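Local coordinates for DUF3218 domain-containing protein (Pseudomonas aeruginosa, PDB 2IGS) that is of unknown function but has a mostly helical chain belonging to a family grouped with the lysozyme-like proteins, at residues F[6-11]-F[67-72]; F[43-48]-F[201-206]; F[60-65]-F[126-131]. All blocks are in the same frame, centred on the assembly; numbering follows the deposited sequence. Where two conformers were deposited one is given.

Contact 1 (F[6-11]-F[67-72])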
loop_
_atom_site.group_PDB
_atom_site.type_symbol
_atom_site.label_atom_id
_atom_site.label_comp_id
_atom_site.label_asym_id
_atom_site.label_seq_id
_atom_site.Cartn_x
_atom_site.Cartn_y
_atom_site.Cartn_z
ATOM N N ILE F 6 -6.954 33.372 42.019
ATOM C CA ILE F 6 -6.073 32.380 41.454
ATOM C C ILE F 6 -5.035 32.051 42.504
ATOM O O ILE F 6 -4.870 32.777 43.488
ATOM C CB ILE F 6 -5.368 32.919 40.177
ATOM C CG1 ILE F 6 -4.573 34.204 40.476
ATOM C CG2 ILE F 6 -6.395 33.147 39.069
ATOM C CD1 ILE F 6 -3.562 34.583 39.429
ATOM N N ASN F 7 -4.318 30.959 42.291
ATOM C CA ASN F 7 -3.155 30.643 43.110
ATOM C C ASN F 7 -2.099 29.956 42.253
ATOM O O ASN F 7 -2.419 29.420 41.194
ATOM C CB ASN F 7 -3.571 29.788 44.305
ATOM C CG ASN F 7 -4.022 28.395 43.908
ATOM O OD1 ASN F 7 -3.216 27.559 43.579
ATOM N ND2 ASN F 7 -5.312 28.133 44.002
ATOM N N ILE F 8 -0.859 29.952 42.740
ATOM C CA ILE F 8 0.277 29.443 42.007
ATOM C C ILE F 8 0.242 27.942 41.689
ATOM O O ILE F 8 0.817 27.530 40.703
ATOM C CB ILE F 8 1.629 29.820 42.693
ATOM C CG1 ILE F 8 2.769 29.737 41.652
ATOM C CG2 ILE F 8 1.846 28.984 43.981
ATOM C CD1 ILE F 8 4.150 30.221 42.097
ATOM N N TYR F 9 -0.425 27.132 42.508
ATOM C CA TYR F 9 -0.493 25.681 42.230
ATOM C C TYR F 9 -1.413 25.362 41.042
ATOM O O TYR F 9 -1.080 24.515 40.221
ATOM C CB TYR F 9 -0.991 24.878 43.429
ATOM C CG TYR F 9 -0.216 25.024 44.707
ATOM C CD1 TYR F 9 0.907 24.234 44.952
ATOM C CD2 TYR F 9 -0.620 25.935 45.690
ATOM C CE1 TYR F 9 1.623 24.351 46.143
ATOM C CE2 TYR F 9 0.084 26.061 46.890
ATOM C CZ TYR F 9 1.216 25.263 47.095
ATOM O OH TYR F 9 1.924 25.353 48.260
ATOM N N GLN F 10 -2.553 26.052 40.971
ATOM C CA GLN F 10 -3.571 25.809 39.954
ATOM C C GLN F 10 -3.436 26.744 38.754
ATOM O O GLN F 10 -3.856 26.409 37.658
ATOM C CB GLN F 10 -4.984 25.945 40.565
ATOM C CG GLN F 10 -5.350 24.836 41.584
ATOM C CD GLN F 10 -6.745 24.985 42.131
ATOM O OE1 GLN F 10 -7.068 25.972 42.817
ATOM N NE2 GLN F 10 -7.602 24.005 41.831
ATOM N N ASN F 11 -2.876 27.926 38.992
ATOM C CA ASN F 11 -2.700 28.952 37.964
ATOM C C ASN F 11 -1.239 29.405 37.960
ATOM O O ASN F 11 -0.974 30.592 38.120
ATOM C CB ASN F 11 -3.628 30.171 38.213
ATOM C CG ASN F 11 -5.075 29.782 38.454
ATOM O OD1 ASN F 11 -5.903 29.770 37.520
ATOM N ND2 ASN F 11 -5.394 29.452 39.697
ATOM N N THR F 67 7.863 22.188 45.166
ATOM C CA THR F 67 9.263 22.600 45.304
ATOM C C THR F 67 9.724 23.485 44.136
ATOM O O THR F 67 10.327 24.520 44.341
ATOM C CB THR F 67 10.163 21.388 45.526
ATOM O OG1 THR F 67 9.815 20.798 46.789
ATOM C CG2 THR F 67 11.675 21.780 45.547
ATOM N N LEU F 68 9.395 23.090 42.921
ATOM C CA LEU F 68 9.650 23.915 41.746
ATOM C C LEU F 68 9.058 25.315 41.858
ATOM O O LEU F 68 9.683 26.292 41.438
ATOM C CB LEU F 68 9.059 23.227 40.512
ATOM C CG LEU F 68 10.030 22.474 39.574
ATOM C CD1 LEU F 68 11.430 22.118 40.185
ATOM C CD2 LEU F 68 9.389 21.271 38.894
ATOM N N LEU F 69 7.834 25.386 42.381
ATOM C CA LEU F 69 7.106 26.645 42.547
ATOM C C LEU F 69 7.723 27.520 43.630
ATOM O O LEU F 69 7.882 28.720 43.416
ATOM C CB LEU F 69 5.597 26.422 42.779
ATOM C CG LEU F 69 4.815 25.640 41.699
ATOM C CD1 LEU F 69 3.378 25.422 42.167
ATOM C CD2 LEU F 69 4.788 26.342 40.359
ATOM N N ALA F 70 8.072 26.911 44.767
ATOM C CA ALA F 70 8.888 27.572 45.825
ATOM C C ALA F 70 10.196 28.158 45.304
ATOM O O ALA F 70 10.533 29.290 45.646
ATOM C CB ALA F 70 9.162 26.634 47.013
ATOM N N GLN F 71 10.922 27.396 44.476
ATOM C CA GLN F 71 12.180 27.877 43.878
ATOM C C GLN F 71 11.903 29.096 43.010
ATOM O O GLN F 71 12.698 30.027 42.956
ATOM C CB GLN F 71 12.841 26.815 42.999
ATOM C CG GLN F 71 13.099 25.475 43.647
ATOM C CD GLN F 71 13.530 24.418 42.639
ATOM O OE1 GLN F 71 13.297 24.555 41.424
ATOM N NE2 GLN F 71 14.168 23.357 43.133
ATOM N N GLU F 72 10.768 29.063 42.325
ATOM C CA GLU F 72 10.377 30.137 41.412
ATOM C C GLU F 72 10.066 31.429 42.187
ATOM O O GLU F 72 10.435 32.541 41.775
ATOM C CB GLU F 72 9.182 29.656 40.584
ATOM C CG GLU F 72 9.190 30.019 39.128
ATOM C CD GLU F 72 10.574 30.043 38.518
ATOM O OE1 GLU F 72 10.925 29.120 37.749
ATOM O OE2 GLU F 72 11.310 30.999 38.806
#

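Contact 2 (F[43-48]-F[201-206])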
loop_
_atom_site.group_PDB
_atom_site.type_symbol
_atom_site.label_atom_id
_atom_site.label_comp_id
_atom_site.label_asym_id
_atom_site.label_seq_id
_atom_site.Cartn_x
_atom_site.Cartn_y
_atom_site.Cartn_z
ATOM N N ASP F 43 1.716 27.557 32.139
ATOM C CA ASP F 43 0.740 26.496 32.445
ATOM C C ASP F 43 1.083 25.121 31.844
ATOM O O ASP F 43 0.527 24.103 32.273
ATOM C CB ASP F 43 -0.686 26.908 32.010
ATOM C CG ASP F 43 -1.350 27.897 32.984
ATOM O OD1 ASP F 43 -0.866 28.092 34.127
ATOM O OD2 ASP F 43 -2.379 28.491 32.595
ATOM N N ILE F 44 1.991 25.088 30.867
ATOM C CA ILE F 44 2.309 23.851 30.126
ATOM C C ILE F 44 2.548 22.603 31.012
ATOM O O ILE F 44 1.840 21.620 30.835
ATOM C CB ILE F 44 3.413 24.040 29.014
ATOM C CG1 ILE F 44 2.897 24.903 27.845
ATOM C CG2 ILE F 44 3.865 22.700 28.460
ATOM C CD1 ILE F 44 3.949 25.179 26.778
ATOM N N PRO F 45 3.477 22.668 32.013
ATOM C CA PRO F 45 3.712 21.509 32.897
ATOM C C PRO F 45 2.487 21.052 33.662
ATOM O O PRO F 45 2.344 19.860 33.928
ATOM C CB PRO F 45 4.750 22.024 33.881
ATOM C CG PRO F 45 5.482 23.058 33.135
ATOM C CD PRO F 45 4.371 23.784 32.388
ATOM N N LEU F 46 1.610 21.979 34.030
ATOM C CA LEU F 46 0.410 21.578 34.711
ATOM C C LEU F 46 -0.610 20.996 33.736
ATOM O O LEU F 46 -1.322 20.059 34.087
ATOM C CB LEU F 46 -0.198 22.717 35.519
ATOM C CG LEU F 46 -1.416 22.338 36.373
ATOM C CD1 LEU F 46 -0.974 21.390 37.485
ATOM C CD2 LEU F 46 -2.053 23.614 36.940
ATOM N N ARG F 47 -0.671 21.541 32.524
ATOM C CA ARG F 47 -1.588 21.012 31.531
ATOM C C ARG F 47 -1.163 19.611 31.072
ATOM O O ARG F 47 -2.005 18.787 30.754
ATOM C CB ARG F 47 -1.836 22.014 30.395
ATOM C CG ARG F 47 -3.051 22.894 30.714
ATOM C CD ARG F 47 -3.398 23.951 29.678
ATOM N NE ARG F 47 -3.093 25.310 30.141
ATOM C CZ ARG F 47 -3.761 26.399 29.769
ATOM N NH1 ARG F 47 -4.799 26.296 28.933
ATOM N NH2 ARG F 47 -3.402 27.592 30.237
ATOM N N LEU F 48 0.140 19.334 31.109
ATOM C CA LEU F 48 0.662 17.972 30.883
ATOM C C LEU F 48 0.430 16.995 32.043
ATOM O O LEU F 48 0.212 15.807 31.827
ATOM C CB LEU F 48 2.143 18.005 30.499
ATOM C CG LEU F 48 2.505 18.567 29.111
ATOM C CD1 LEU F 48 4.025 18.754 29.070
ATOM C CD2 LEU F 48 2.013 17.668 27.937
ATOM N N LEU F 201 18.640 24.835 36.183
ATOM C CA LEU F 201 17.326 24.975 35.562
ATOM C C LEU F 201 16.265 25.353 36.574
ATOM O O LEU F 201 16.305 24.917 37.727
ATOM C CB LEU F 201 16.890 23.716 34.795
ATOM C CG LEU F 201 17.440 23.463 33.387
ATOM C CD1 LEU F 201 16.749 22.258 32.787
ATOM C CD2 LEU F 201 17.285 24.687 32.454
ATOM N N ARG F 202 15.324 26.182 36.129
ATOM C CA ARG F 202 14.116 26.431 36.908
ATOM C C ARG F 202 12.903 26.151 36.053
ATOM O O ARG F 202 13.026 26.028 34.846
ATOM C CB ARG F 202 14.103 27.846 37.509
ATOM C CG ARG F 202 15.033 27.986 38.740
ATOM C CD ARG F 202 15.580 29.389 38.847
ATOM N NE ARG F 202 14.705 30.310 38.134
ATOM C CZ ARG F 202 15.099 31.193 37.220
ATOM N NH1 ARG F 202 16.387 31.334 36.909
ATOM N NH2 ARG F 202 14.181 31.954 36.638
ATOM N N TYR F 203 11.741 26.014 36.701
ATOM C CA TYR F 203 10.486 25.675 36.046
ATOM C C TYR F 203 10.276 26.594 34.855
ATOM O O TYR F 203 10.017 26.149 33.743
ATOM C CB TYR F 203 9.358 25.840 37.083
ATOM C CG TYR F 203 7.932 25.682 36.599
ATOM C CD1 TYR F 203 7.296 26.693 35.871
ATOM C CD2 TYR F 203 7.195 24.561 36.937
ATOM C CE1 TYR F 203 5.945 26.548 35.464
ATOM C CE2 TYR F 203 5.863 24.419 36.551
ATOM C CZ TYR F 203 5.250 25.402 35.813
ATOM O OH TYR F 203 3.934 25.243 35.432
ATOM N N THR F 204 10.433 27.882 35.120
ATOM C CA THR F 204 10.220 28.966 34.185
ATOM C C THR F 204 11.219 28.975 32.996
ATOM O O THR F 204 10.830 29.193 31.836
ATOM C CB THR F 204 10.242 30.241 35.041
ATOM O OG1 THR F 204 9.100 31.062 34.800
ATOM C CG2 THR F 204 11.531 30.997 35.004
ATOM N N THR F 205 12.495 28.705 33.279
ATOM C CA THR F 205 13.554 28.703 32.252
ATOM C C THR F 205 13.648 27.372 31.484
ATOM O O THR F 205 14.086 27.346 30.327
ATOM C CB THR F 205 14.934 28.999 32.849
ATOM O OG1 THR F 205 15.127 28.154 33.985
ATOM C CG2 THR F 205 15.087 30.491 33.257
ATOM N N ALA F 206 13.280 26.275 32.144
ATOM C CA ALA F 206 13.051 24.969 31.478
ATOM C C ALA F 206 11.941 25.074 30.428
ATOM O O ALA F 206 12.049 24.487 29.358
ATOM C CB ALA F 206 12.699 23.913 32.483
#

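Contact 3 (F[60-65]-F[126-131])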
loop_
_atom_site.group_PDB
_atom_site.type_symbol
_atom_site.label_atom_id
_atom_site.label_comp_id
_atom_site.label_asym_id
_atom_site.label_seq_id
_atom_site.Cartn_x
_atom_site.Cartn_y
_atom_site.Cartn_z
ATOM N N LYS F 60 -3.245 18.357 48.453
ATOM C CA LYS F 60 -2.600 17.117 48.052
ATOM C C LYS F 60 -1.666 17.351 46.855
ATOM O O LYS F 60 -1.355 16.422 46.121
ATOM C CB LYS F 60 -3.653 16.038 47.738
ATOM C CG LYS F 60 -4.676 15.800 48.858
ATOM C CD LYS F 60 -4.043 15.174 50.110
ATOM C CE LYS F 60 -4.685 15.683 51.401
ATOM N NZ LYS F 60 -6.141 15.402 51.470
ATOM N N ALA F 61 -1.227 18.599 46.678
ATOM C CA ALA F 61 -0.281 18.969 45.619
ATOM C C ALA F 61 0.988 18.111 45.672
ATOM O O ALA F 61 1.533 17.881 46.765
ATOM C CB ALA F 61 0.093 20.438 45.735
ATOM N N ASP F 62 1.438 17.649 44.501
ATOM C CA ASP F 62 2.714 16.928 44.346
ATOM C C ASP F 62 3.851 17.743 44.964
ATOM O O ASP F 62 4.017 18.925 44.619
ATOM C CB ASP F 62 2.947 16.670 42.843
ATOM C CG ASP F 62 4.304 16.027 42.530
ATOM O OD1 ASP F 62 4.482 14.810 42.754
ATOM O OD2 ASP F 62 5.189 16.732 42.021
ATOM N N GLN F 63 4.605 17.101 45.860
ATOM C CA GLN F 63 5.771 17.688 46.534
ATOM C C GLN F 63 6.839 18.273 45.596
ATOM O O GLN F 63 7.366 19.357 45.865
ATOM C CB GLN F 63 6.408 16.669 47.500
ATOM C CG GLN F 63 5.502 16.250 48.675
ATOM C CD GLN F 63 6.060 15.103 49.517
ATOM O OE1 GLN F 63 6.614 14.129 48.993
ATOM N NE2 GLN F 63 5.890 15.207 50.828
ATOM N N GLN F 64 7.158 17.571 44.506
ATOM C CA GLN F 64 8.215 18.028 43.570
ATOM C C GLN F 64 7.755 19.218 42.729
ATOM O O GLN F 64 8.519 20.143 42.458
ATOM C CB GLN F 64 8.743 16.900 42.675
ATOM C CG GLN F 64 9.617 15.864 43.389
ATOM C CD GLN F 64 10.238 14.868 42.418
ATOM O OE1 GLN F 64 9.807 13.717 42.333
ATOM N NE2 GLN F 64 11.254 15.313 41.669
ATOM N N TYR F 65 6.500 19.167 42.311
ATOM C CA TYR F 65 5.839 20.303 41.685
ATOM C C TYR F 65 5.887 21.577 42.561
ATOM O O TYR F 65 6.295 22.642 42.102
ATOM C CB TYR F 65 4.406 19.914 41.339
ATOM C CG TYR F 65 3.590 21.038 40.754
ATOM C CD1 TYR F 65 4.027 21.716 39.623
ATOM C CD2 TYR F 65 2.367 21.389 41.301
ATOM C CE1 TYR F 65 3.284 22.736 39.072
ATOM C CE2 TYR F 65 1.609 22.427 40.764
ATOM C CZ TYR F 65 2.083 23.088 39.654
ATOM O OH TYR F 65 1.363 24.094 39.078
ATOM N N ASN F 126 10.473 11.962 31.377
ATOM C CA ASN F 126 10.598 13.100 32.300
ATOM C C ASN F 126 9.230 13.645 32.666
ATOM O O ASN F 126 8.473 14.029 31.779
ATOM C CB ASN F 126 11.431 14.193 31.635
ATOM C CG ASN F 126 12.908 13.863 31.600
ATOM O OD1 ASN F 126 13.376 12.965 32.302
ATOM N ND2 ASN F 126 13.656 14.609 30.804
ATOM N N VAL F 127 8.917 13.642 33.964
ATOM C CA VAL F 127 7.635 14.101 34.505
ATOM C C VAL F 127 7.640 15.625 34.805
ATOM O O VAL F 127 6.612 16.309 34.649
ATOM C CB VAL F 127 7.249 13.295 35.801
ATOM C CG1 VAL F 127 5.993 13.827 36.416
ATOM C CG2 VAL F 127 7.067 11.810 35.511
ATOM N N TYR F 128 8.791 16.147 35.231
ATOM C CA TYR F 128 8.954 17.565 35.615
ATOM C C TYR F 128 9.655 18.404 34.547
ATOM O O TYR F 128 10.493 17.881 33.810
ATOM C CB TYR F 128 9.676 17.645 36.960
ATOM C CG TYR F 128 8.881 16.902 38.004
ATOM C CD1 TYR F 128 7.713 17.448 38.525
ATOM C CD2 TYR F 128 9.249 15.629 38.400
ATOM C CE1 TYR F 128 6.957 16.762 39.444
ATOM C CE2 TYR F 128 8.494 14.916 39.322
ATOM C CZ TYR F 128 7.336 15.492 39.828
ATOM O OH TYR F 128 6.590 14.809 40.756
ATOM N N PRO F 129 9.328 19.714 34.452
ATOM C CA PRO F 129 9.908 20.469 33.337
ATOM C C PRO F 129 11.409 20.648 33.478
ATOM O O PRO F 129 12.104 20.822 32.487
ATOM C CB PRO F 129 9.175 21.821 33.406
ATOM C CG PRO F 129 8.745 21.945 34.819
ATOM C CD PRO F 129 8.446 20.552 35.279
ATOM N N THR F 130 11.898 20.587 34.713
ATOM C CA THR F 130 13.303 20.755 35.013
ATOM C C THR F 130 14.073 19.433 35.032
ATOM O O THR F 130 15.241 19.402 35.417
ATOM C CB THR F 130 13.478 21.402 36.386
ATOM O OG1 THR F 130 12.711 20.659 37.339
ATOM C CG2 THR F 130 12.988 22.856 36.363
ATOM N N ASP F 131 13.432 18.335 34.645
ATOM C CA ASP F 131 14.105 17.038 34.730
ATOM C C ASP F 131 15.295 16.986 33.754
ATOM O O ASP F 131 15.265 17.568 32.632
ATOM C CB ASP F 131 13.128 15.877 34.462
ATOM C CG ASP F 131 12.396 15.391 35.727
ATOM O OD1 ASP F 131 12.836 15.673 36.858
ATOM O OD2 ASP F 131 11.353 14.712 35.594
#

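Contact 1 (F[6-11]-F[67-72])
Leu-69, on helix 63-82, points its branched end at Ile-8 and Tyr-9 in the N-terminal arm, where an Asx motif led by Asn-7 bends the chain just before helix 12-27. The contact is a small apolar one with no hydrogen bond across it. Leu-69 holds CG anti to its own carbonyl carbon (chi1 -58°), and both its methyls meet Ile-8. CD1 does most of the touching: it lies 3.6 Å from Ile-8 O, 3.9 Å from Tyr-9 CA and 3.9 Å from CD1 of the Tyr-9 ring, which it approaches at a slant. Ile-8 and Leu-69 lie alongside, running opposite ways, so that Ile-8 CD1 ends 4.1 Å from Leu-69 CB while Ile-8 CG1 passes 4.2 Å from Leu-69 CD2. Ile-8 reaches this place because CG1 is swung anti to the backbone N (chi1 -159°); its other branch, CG2, lies over the rim of one face of the Tyr-9 ring. Beyond the two segments, Ile-8 also packs on Ile-73, one turn further along the helix, and the Tyr-9 side chain touches Ser-66, Ile-53 and Ile-58. The bend itself is held from behind by the Asn-7 side chain, whose OD1 accepts Gln-10 N at 3.1 Å from 40° above the carbonyl plane and also borders the Tyr-9 ring at its edge. The amide is gripped at its other end as well: Asn-7 ND2 donates to Gln-10 OE1 over 3.0 Å, in the carbonyl plane and on a lone pair of that oxygen.

Contact 2 (F[43-48]-F[201-206])
Pro-45 and Tyr-203 mark the closest backbone approach, with their CA atoms 8.6 Å apart, a gap that the tyrosine ring spans. Segment 43-48 is the end of helix 35-48 and is kinked: Pro-45 has no N-H to give, and Leu-46 N, instead of bonding to the turn before, makes a weak bond to Asp-43 O at 3.0 Å. Segment 201-206 crosses the short break after helix 190-200 and begins helix 203-216. Tyr-203, with CG anti to its backbone N (chi1 174°), sends the phenol straight across to the proline, which comes to meet it. Pro-45 CG sits 3.6 Å from Tyr-203 CZ, oblique to the ring, while Pro-45 CD and Pro-45 CB lie 3.4 and 3.7 Å from Tyr-203 OH. The arrangement is a proline kink in one helix packed against a tyrosine from the first turn of another, and the centre of the contact lies about 5 Å from the centre of the chain. Regular helical bonding would have paired the carbonyl of Trp-42 with Leu-46 N; at the kink it instead accepts the Tyr-203 hydroxyl, which gives that carbonyl a partner in a buried contact. At the start of helix 203-216, Thr-205 OG1 accepts N of the N-cap residue Arg-202 at 2.9 Å, and Glu-72 OE1 takes Thr-204 N. Pro-12 and Tyr-65 pack on both Leu-46 and Tyr-203, and Trp-42 NE1 reaches over to bond Thr-204 O, a second polar tie between the same two helices.

Contact 3 (F[60-65]-F[126-131])
The N-cap of helix 63-82, Asp-62, is where this helix meets Tyr-128 of the loop leading into strand 132-134. Asp-62 OD2 takes two bonds: Tyr-65 N donates at 2.8 Å from the anti side, the bond by which Asp-62 caps the helix, and Tyr-128 OH at 2.7 Å from the syn side, the two coming from opposite faces of the carboxylate plane. This double grip fixes the rotation of the carboxylate, which lies only 18° from the plane of the tyrosine ring. Gln-64 lies over one face of the phenol, toward its rim, in a CH-pi contact with CB 3.9 Å from the centroid of the Tyr-128 ring, its extended chain crossing at about a right angle. Val-127 CG1 lies over the rim of the opposite face. The loop is shaped by a type I turn from Tyr-128 to Asp-131, in which Asp-131 OD2 receives Tyr-128 N at 3.0 Å from above the carboxylate plane. Phe-52 meets the rings of both Tyr-65 and Tyr-128, Asn-126 ND2 bonds Leu-149 O of strand 148-150, and Pro-129 packs between Leu-68 of helix 63-82, Pro-45 of helix 35-48 and Tyr-203 of helix 203-216.

How the contacts relate
From the N terminus, contact 1 closes the first loop, bringing the arm before helix 12-27 onto helix 63-82. Contact 2 begins inside that loop, on helix 35-48, and closes only at helix 203-216, so the two cross. Contact 3 starts within both, crosses contact 1 and is nested in the loop of contact 2; it joins the start of helix 63-82 to the loop before strand 132-134. Helix 63-82 serves contacts 1 and 3, and its Tyr-65 hydroxyl bonds Tyr-9 O, linking them. Gln-10 O packs on Leu-46 CD2 between contacts 1 and 2, while Thr-130 lies against Arg-202 and Ala-206 between contacts 2 and 3.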